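Local coordinates for choline binding protein A (PDB 5GT1) that binds zinc through its C-terminal peptidase M23-type domain and, as a surface choline-binding protein, probably helps this bacterium adhere to intestinal epithelial cells, at residues F43-G48 with N54-G59; K148-S153 with G158-P163; L136-T141 with A165-G170. All blocks are in the same frame, centred on the assembly; numbering follows the deposited sequence.

Contact 1 (F43-G48 with N54-G59). With ZN (zinc ion), chain B.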
loop_
_atom_site.group_PDB
_atom_site.type_symbol
_atom_site.label_atom_id
_atom_site.label_comp_id
_atom_site.label_asym_id
_atom_site.label_seq_id
_atom_site.Cartn_x
_atom_site.Cartn_y
_atom_site.Cartn_z
ATOM N N PHE A 43 -2.135 -1.194 10.581
ATOM C CA PHE A 43 -0.729 -1.558 10.626
ATOM C C PHE A 43 -0.316 -1.964 12.050
ATOM O O PHE A 43 -0.849 -1.430 13.039
ATOM C CB PHE A 43 0.140 -0.389 10.141
ATOM C CG PHE A 43 1.615 -0.625 10.333
ATOM C CD1 PHE A 43 2.366 -1.244 9.335
ATOM C CD2 PHE A 43 2.246 -0.265 11.536
ATOM C CE1 PHE A 43 3.721 -1.497 9.523
ATOM C CE2 PHE A 43 3.601 -0.520 11.722
ATOM C CZ PHE A 43 4.339 -1.121 10.710
ATOM N N GLY A 44 0.622 -2.914 12.143
ATOM C CA GLY A 44 1.275 -3.245 13.404
ATOM C C GLY A 44 0.690 -4.441 14.119
ATOM O O GLY A 44 0.262 -5.404 13.495
ATOM N N VAL A 45 0.669 -4.365 15.448
ATOM C CA VAL A 45 0.177 -5.454 16.292
ATOM C C VAL A 45 -1.074 -4.950 16.988
ATOM O O VAL A 45 -1.002 -4.075 17.844
ATOM C CB VAL A 45 1.232 -5.885 17.345
ATOM C CG1 VAL A 45 0.718 -7.063 18.158
ATOM C CG2 VAL A 45 2.554 -6.228 16.678
ATOM N N ASN A 46 -2.225 -5.484 16.604
ATOM C CA ASN A 46 -3.493 -4.967 17.087
ATOM C C ASN A 46 -4.420 -6.104 17.430
ATOM O O ASN A 46 -4.316 -7.167 16.828
ATOM C CB ASN A 46 -4.174 -4.102 16.011
ATOM C CG ASN A 46 -3.311 -2.946 15.553
ATOM O OD1 ASN A 46 -3.133 -1.968 16.276
ATOM N ND2 ASN A 46 -2.774 -3.050 14.342
ATOM N N PRO A 47 -5.342 -5.883 18.392
ATOM C CA PRO A 47 -6.450 -6.813 18.606
ATOM C C PRO A 47 -7.201 -7.031 17.295
ATOM O O PRO A 47 -7.557 -6.062 16.619
ATOM C CB PRO A 47 -7.342 -6.065 19.612
ATOM C CG PRO A 47 -6.380 -5.219 20.377
ATOM C CD PRO A 47 -5.367 -4.768 19.359
ATOM N N GLY A 48 -7.428 -8.294 16.947
ATOM C CA GLY A 48 -8.032 -8.657 15.668
ATOM C C GLY A 48 -7.004 -9.141 14.661
ATOM O O GLY A 48 -7.354 -9.781 13.667
ATOM N N ASN A 54 3.257 -13.833 14.143
ATOM C CA ASN A 54 3.691 -12.858 15.146
ATOM C C ASN A 54 2.652 -11.776 15.449
ATOM O O ASN A 54 2.975 -10.773 16.080
ATOM C CB ASN A 54 5.023 -12.204 14.743
ATOM C CG ASN A 54 6.079 -13.222 14.344
ATOM O OD1 ASN A 54 6.822 -13.017 13.378
ATOM N ND2 ASN A 54 6.158 -14.318 15.088
ATOM N N GLY A 55 1.413 -11.978 14.994
ATOM C CA GLY A 55 0.345 -10.981 15.161
ATOM C C GLY A 55 0.652 -9.621 14.540
ATOM O O GLY A 55 0.112 -8.595 14.977
ATOM N N PHE A 56 1.511 -9.611 13.518
ATOM C CA PHE A 56 1.994 -8.365 12.923
ATOM C C PHE A 56 1.452 -8.179 11.514
ATOM O O PHE A 56 1.508 -9.101 10.685
ATOM C CB PHE A 56 3.520 -8.341 12.891
ATOM C CG PHE A 56 4.101 -7.091 12.278
ATOM C CD1 PHE A 56 4.019 -5.870 12.945
ATOM C CD2 PHE A 56 4.736 -7.131 11.037
ATOM C CE1 PHE A 56 4.552 -4.713 12.384
ATOM C CE2 PHE A 56 5.279 -5.977 10.477
ATOM C CZ PHE A 56 5.187 -4.770 11.158
ATOM N N HIS A 57 0.930 -6.983 11.251
ATOM C CA HIS A 57 0.445 -6.615 9.920
ATOM C C HIS A 57 1.369 -5.554 9.371
ATOM O O HIS A 57 1.457 -4.452 9.935
ATOM C CB HIS A 57 -0.987 -6.102 10.023
ATOM C CG HIS A 57 -1.641 -5.821 8.686
ATOM N ND1 HIS A 57 -2.495 -4.787 8.501
ATOM C CD2 HIS A 57 -1.514 -6.460 7.441
ATOM C CE1 HIS A 57 -2.906 -4.778 7.209
ATOM N NE2 HIS A 57 -2.306 -5.800 6.565
ATOM N N ASP A 58 2.052 -5.863 8.267
ATOM C CA ASP A 58 3.106 -4.992 7.727
ATOM C C ASP A 58 2.584 -3.890 6.790
ATOM O O ASP A 58 3.354 -3.297 6.034
ATOM C CB ASP A 58 4.210 -5.823 7.014
ATOM C CG ASP A 58 3.737 -6.474 5.704
ATOM O OD1 ASP A 58 2.510 -6.621 5.471
ATOM O OD2 ASP A 58 4.611 -6.840 4.886
ATOM N N GLY A 59 1.284 -3.631 6.820
ATOM C CA GLY A 59 0.721 -2.635 5.918
ATOM C C GLY A 59 -0.618 -2.182 6.422
ATOM O O GLY A 59 -0.960 -2.428 7.581
HETATM ZN ZN ZN B . -2.825 -6.558 4.647
HETATM O O HOH W 1 -2.120 -8.952 16.560
HETATM O O HOH W 2 -1.500 -8.416 4.799
HETATM O O HOH W 3 -4.313 -8.436 5.420
HETATM O O HOH W 4 -3.611 -7.790 3.079
#
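G44 and H57 face each other as an antiparallel hydrogen-bonded pair in a short hairpin whose touching runs point 156° apart. G44 N donates to H57 O at 2.8 Å in a nearly straight bond lying in the carbonyl plane, and H57 N returns a bond to G44 O, also 2.8 Å long, tilted from the plane of the G44 carbonyl. Glycine fits position 44 for a local reason: at its positive phi, a side chain would jam against the F43 carbonyl oxygen and crowd the F43 ring. That ring lies along the opposing strand because CG stands anti to the backbone N (chi1 172°), which brings F43 CD1 to 3.4 Å from H57 O. Farther out, F56 turns its edge toward the face of F43 in an offset edge-to-face pair, planes at 81°, with F43 CZ 3.8 Å from F56 CZ. V45 CG2 meets the F56 ring at its edge. Replacing F43 with an alanine would probably leave the F56 edge without its aromatic face and open a gap beside the H57 carbonyl. On the other side of the strand, H57 NE2 binds the zinc ion at 2.1 Å while ND1 is held by L42 O. Bonded at both nitrogens, the imidazole is probably kept from turning, consistent with the HxxxD motif of M23 peptidases, in which H57 and D61 hold the metal alongside H137.

Contact 2 (K148-S153 with G158-P163)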
loop_
_atom_site.group_PDB
_atom_site.type_symbol
_atom_site.label_atom_id
_atom_site.label_comp_id
_atom_site.label_asym_id
_atom_site.label_seq_id
_atom_site.Cartn_x
_atom_site.Cartn_y
_atom_site.Cartn_z
ATOM N N LYS A 148 13.812 -8.059 0.165
ATOM C CA LYS A 148 14.304 -8.114 1.539
ATOM C C LYS A 148 13.223 -7.601 2.517
ATOM O O LYS A 148 12.930 -8.247 3.537
ATOM C CB LYS A 148 15.621 -7.338 1.669
ATOM C CG LYS A 148 16.326 -7.551 3.003
ATOM N N ALA A 149 12.588 -6.479 2.180
ATOM C CA ALA A 149 11.474 -5.988 2.988
ATOM C C ALA A 149 10.375 -7.052 3.074
ATOM O O ALA A 149 9.855 -7.345 4.155
ATOM C CB ALA A 149 10.943 -4.667 2.433
ATOM N N ILE A 150 10.053 -7.674 1.944
ATOM C CA ILE A 150 9.025 -8.716 1.938
ATOM C C ILE A 150 9.421 -9.941 2.798
ATOM O O ILE A 150 8.574 -10.564 3.449
ATOM C CB ILE A 150 8.604 -9.091 0.499
ATOM C CG1 ILE A 150 7.921 -7.884 -0.172
ATOM C CG2 ILE A 150 7.615 -10.246 0.513
ATOM C CD1 ILE A 150 7.830 -7.971 -1.685
ATOM N N ALA A 151 10.709 -10.265 2.835
ATOM C CA ALA A 151 11.209 -11.310 3.749
ATOM C C ALA A 151 10.932 -10.985 5.223
ATOM O O ALA A 151 10.870 -11.889 6.076
ATOM C CB ALA A 151 12.692 -11.560 3.514
ATOM N N ASN A 152 10.739 -9.698 5.518
ATOM C CA ASN A 152 10.361 -9.245 6.850
ATOM C C ASN A 152 8.880 -8.887 6.998
ATOM O O ASN A 152 8.525 -8.053 7.835
ATOM C CB ASN A 152 11.213 -8.036 7.240
ATOM C CG ASN A 152 12.627 -8.427 7.620
ATOM O OD1 ASN A 152 12.876 -8.847 8.747
ATOM N ND2 ASN A 152 13.557 -8.300 6.676
ATOM N N SER A 153 8.020 -9.515 6.199
ATOM C CA SER A 153 6.575 -9.271 6.262
ATOM C C SER A 153 5.976 -9.458 7.646
ATOM O O SER A 153 4.986 -8.808 7.973
ATOM C CB SER A 153 5.832 -10.184 5.282
ATOM O OG SER A 153 6.187 -9.843 3.960
ATOM N N GLY A 158 10.921 -2.444 12.471
ATOM C CA GLY A 158 11.172 -1.135 11.864
ATOM C C GLY A 158 11.279 -1.148 10.347
ATOM O O GLY A 158 11.397 -0.091 9.739
ATOM N N THR A 159 11.229 -2.325 9.720
ATOM C CA THR A 159 11.294 -2.390 8.254
ATOM C C THR A 159 10.098 -1.649 7.617
ATOM O O THR A 159 10.275 -0.776 6.767
ATOM C CB THR A 159 11.313 -3.854 7.754
ATOM O OG1 THR A 159 12.485 -4.504 8.257
ATOM C CG2 THR A 159 11.338 -3.917 6.229
ATOM N N TRP A 160 8.900 -2.021 8.044
ATOM C CA TRP A 160 7.658 -1.466 7.512
ATOM C C TRP A 160 7.176 -0.376 8.414
ATOM O O TRP A 160 7.329 -0.451 9.640
ATOM C CB TRP A 160 6.607 -2.570 7.376
ATOM C CG TRP A 160 7.019 -3.607 6.357
ATOM C CD1 TRP A 160 7.604 -4.868 6.589
ATOM C CD2 TRP A 160 6.934 -3.485 4.904
ATOM N NE1 TRP A 160 7.853 -5.512 5.407
ATOM C CE2 TRP A 160 7.481 -4.733 4.351
ATOM C CE3 TRP A 160 6.463 -2.504 4.029
ATOM C CZ2 TRP A 160 7.533 -4.967 2.974
ATOM C CZ3 TRP A 160 6.533 -2.745 2.654
ATOM C CH2 TRP A 160 7.050 -3.952 2.137
ATOM N N LEU A 161 6.610 0.657 7.802
ATOM C CA LEU A 161 6.118 1.826 8.499
ATOM C C LEU A 161 4.602 1.899 8.408
ATOM O O LEU A 161 4.002 1.352 7.476
ATOM C CB LEU A 161 6.740 3.095 7.893
ATOM C CG LEU A 161 8.257 3.053 7.695
ATOM C CD1 LEU A 161 8.747 4.242 6.882
ATOM C CD2 LEU A 161 8.986 2.957 9.038
ATOM N N ASP A 162 3.987 2.583 9.371
ATOM C CA ASP A 162 2.532 2.705 9.404
ATOM C C ASP A 162 2.068 3.658 8.293
ATOM O O ASP A 162 2.318 4.862 8.382
ATOM C CB ASP A 162 2.075 3.211 10.780
ATOM C CG ASP A 162 0.556 3.294 10.902
ATOM O OD1 ASP A 162 -0.172 3.084 9.899
ATOM O OD2 ASP A 162 0.093 3.571 12.022
ATOM N N PRO A 163 1.405 3.121 7.233
ATOM C CA PRO A 163 0.988 4.012 6.152
ATOM C C PRO A 163 -0.064 5.020 6.600
ATOM O O PRO A 163 -0.129 6.110 6.024
ATOM C CB PRO A 163 0.386 3.049 5.102
ATOM C CG PRO A 163 1.038 1.729 5.400
ATOM C CD PRO A 163 1.088 1.708 6.914
#
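A149 and T159 mark the closest approach of the two backbones, CA to CA 6.4 Å, where the last turn of helix 146-151 meets the chain leading into strand 160-161. W160 does most of the joining. With CG beside its own backbone N and anti to the carbonyl carbon (chi1 -65°), the indole reaches the helix end edge first, and W160 NE1 donates to A149 O at 3.0 Å. The bond is bent, 136° at the hydrogen, and the donor stands well above the carbonyl plane; N152 N reaches the same oxygen from the opposite face, so two donors grip it. Beside this bond W160 CZ2 presses on A149 CB at 3.5 Å, and N152 O lies at the pyrrole edge, 3.5 Å from W160 CD1. T159 adds a methyl: its CG2 sits 3.8 Å from A149 CA and also lies over the rim of one indole face. The T159 hydroxyl brushes N152 CB but finds its polar partner in N157. N152 in turn folds back, ND2 donating to K148 O at 3.2 Å while OD1 takes a bond from N155. W160 also touches F43, D58 and T141. A tryptophan N-H thus ties the last turn of helix 146-151 to strand 160-161, the short strand of the M23-type sheet that pairs with 135-141 and, through the N-cap residue D162, leads into helix 163-173.

Contact 3 (L136-T141 with A165-G170). With ZN (zinc ion), chain B.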
loop_
_atom_site.group_PDB
_atom_site.type_symbol
_atom_site.label_atom_id
_atom_site.label_comp_id
_atom_site.label_asym_id
_atom_site.label_seq_id
_atom_site.Cartn_x
_atom_site.Cartn_y
_atom_site.Cartn_z
ATOM N N LEU A 136 -7.332 -3.565 -0.972
ATOM C CA LEU A 136 -5.985 -3.158 -1.282
ATOM C C LEU A 136 -5.204 -3.242 0.016
ATOM O O LEU A 136 -5.686 -2.801 1.059
ATOM C CB LEU A 136 -5.982 -1.703 -1.776
ATOM C CG LEU A 136 -4.629 -0.967 -1.764
ATOM C CD1 LEU A 136 -3.741 -1.471 -2.896
ATOM C CD2 LEU A 136 -4.832 0.544 -1.874
ATOM N N HIS A 137 -4.004 -3.812 -0.048
ATOM C CA HIS A 137 -3.022 -3.682 1.026
ATOM C C HIS A 137 -1.920 -2.761 0.549
ATOM O O HIS A 137 -1.294 -2.992 -0.507
ATOM C CB HIS A 137 -2.493 -5.072 1.416
ATOM C CG HIS A 137 -1.295 -5.065 2.342
ATOM N ND1 HIS A 137 -1.340 -5.585 3.592
ATOM C CD2 HIS A 137 0.023 -4.631 2.142
ATOM C CE1 HIS A 137 -0.119 -5.470 4.169
ATOM N NE2 HIS A 137 0.717 -4.895 3.281
ATOM N N LEU A 138 -1.680 -1.704 1.323
ATOM C CA LEU A 138 -0.614 -0.745 1.040
ATOM C C LEU A 138 0.508 -0.920 2.059
ATOM O O LEU A 138 0.252 -0.928 3.256
ATOM C CB LEU A 138 -1.150 0.689 1.100
ATOM C CG LEU A 138 -0.123 1.821 0.942
ATOM C CD1 LEU A 138 0.524 1.849 -0.448
ATOM C CD2 LEU A 138 -0.794 3.160 1.247
ATOM N N GLY A 139 1.731 -1.096 1.573
ATOM C CA GLY A 139 2.904 -1.195 2.447
ATOM C C GLY A 139 3.879 -0.088 2.106
ATOM O O GLY A 139 4.036 0.278 0.934
ATOM N N ILE A 140 4.531 0.455 3.131
ATOM C CA ILE A 140 5.532 1.497 2.940
ATOM C C ILE A 140 6.794 1.152 3.733
ATOM O O ILE A 140 6.705 0.804 4.915
ATOM C CB ILE A 140 5.005 2.901 3.347
ATOM C CG1 ILE A 140 3.727 3.247 2.555
ATOM C CG2 ILE A 140 6.082 3.958 3.072
ATOM C CD1 ILE A 140 3.087 4.569 2.955
ATOM N N THR A 141 7.958 1.265 3.083
ATOM C CA THR A 141 9.241 0.965 3.728
ATOM C C THR A 141 10.297 1.912 3.204
ATOM O O THR A 141 10.225 2.350 2.051
ATOM C CB THR A 141 9.668 -0.523 3.509
ATOM O OG1 THR A 141 10.931 -0.780 4.154
ATOM C CG2 THR A 141 9.809 -0.864 2.018
ATOM N N ALA A 165 -0.354 6.691 9.539
ATOM C CA ALA A 165 0.378 7.792 10.151
ATOM C C ALA A 165 1.150 8.590 9.114
ATOM O O ALA A 165 1.138 9.814 9.140
ATOM C CB ALA A 165 1.311 7.270 11.244
ATOM N N LEU A 166 1.820 7.900 8.195
ATOM C CA LEU A 166 2.582 8.564 7.140
ATOM C C LEU A 166 1.747 9.436 6.196
ATOM O O LEU A 166 2.121 10.567 5.908
ATOM C CB LEU A 166 3.353 7.542 6.306
ATOM C CG LEU A 166 4.880 7.604 6.351
ATOM C CD1 LEU A 166 5.388 7.314 7.746
ATOM C CD2 LEU A 166 5.464 6.592 5.384
ATOM N N ILE A 167 0.646 8.889 5.682
ATOM C CA ILE A 167 -0.202 9.628 4.740
ATOM C C ILE A 167 -0.880 10.793 5.462
ATOM O O ILE A 167 -0.920 11.919 4.959
ATOM C CB ILE A 167 -1.260 8.706 4.080
ATOM C CG1 ILE A 167 -0.572 7.697 3.144
ATOM C CG2 ILE A 167 -2.276 9.536 3.303
ATOM C CD1 ILE A 167 -1.393 6.442 2.901
ATOM N N LYS A 168 -1.395 10.511 6.648
ATOM C CA LYS A 168 -2.028 11.534 7.471
ATOM C C LYS A 168 -1.053 12.704 7.724
ATOM O O LYS A 168 -1.387 13.867 7.473
ATOM C CB LYS A 168 -2.423 10.894 8.786
ATOM C CG LYS A 168 -3.663 11.427 9.436
ATOM C CD LYS A 168 -4.026 10.534 10.624
ATOM C CE LYS A 168 -4.896 11.288 11.606
ATOM N NZ LYS A 168 -5.961 12.013 10.870
ATOM N N ASN A 169 0.150 12.387 8.210
ATOM C CA ASN A 169 1.154 13.415 8.471
ATOM C C ASN A 169 1.600 14.134 7.197
ATOM O O ASN A 169 1.806 15.362 7.197
ATOM C CB ASN A 169 2.355 12.841 9.236
ATOM C CG ASN A 169 3.215 13.935 9.876
ATOM O OD1 ASN A 169 2.760 14.662 10.775
ATOM N ND2 ASN A 169 4.439 14.085 9.391
ATOM N N GLY A 170 1.744 13.375 6.111
ATOM C CA GLY A 170 2.123 13.942 4.817
ATOM C C GLY A 170 1.108 14.951 4.299
ATOM O O GLY A 170 1.472 16.044 3.848
HETATM ZN ZN ZN B . -2.825 -6.558 4.647
HETATM O O HOH W 2 -1.500 -8.416 4.799
HETATM O O HOH W 3 -4.313 -8.436 5.420
HETATM O O HOH W 4 -3.611 -7.790 3.079
#
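I140 and L138 meet L166 and I167 in a classic helix-on-sheet packing, helix 163-173 lying against one face of the antiparallel sheet of the M23-type domain. The interaction between the two segments is purely apolar and rests on methyl groups. I140 and L166 pass at a slant, I140 CG2 touching L166 CD2 at 3.6 Å, with I140 CD1 also close to that methyl at 4.0 Å. L138 and I167 instead reach for one another tip to tip, L138 CD2 lying 3.7 Å from I167 CD1. I167 gets there by setting CG1 anti to its carbonyl carbon (chi1 -68°), which lets the long branch extend to the sheet although its CB does not face it. P163, at the start of the helix, touches both L138 and I140, and W27 packs on I167. Hydrogen bonding belongs to the strand's other neighbours: L138 pairs with L60, H137 with Q105 and I140 with L161. Metal binding falls to H137, which by strand alternation projects from the face opposite L138 and I140. Its imidazole completes the protein ligand set with H57 and D61, H137 ND1 bonding the zinc ion at 2.1 Å.

The three contacts show how chemistry follows place in one fold. Contact 3 is the buried one, a methyl-lined seam between sheet and helix; contacts 1 and 2 are only partly buried and mix polar with apolar contacts. Contact 1 is held by paired backbone bonds and an aromatic pair, contact 2 by a single indole bond to a helix end. All reach the same sheet: strands 56-63 and 160-161 pair in succession along the same edge of 135-141. Contact 2 is nested within the loop that contact 3 closes. D58 of contact 1 packs on S153 of contact 2, while contacts 1 and 3 share the zinc ion and its waters.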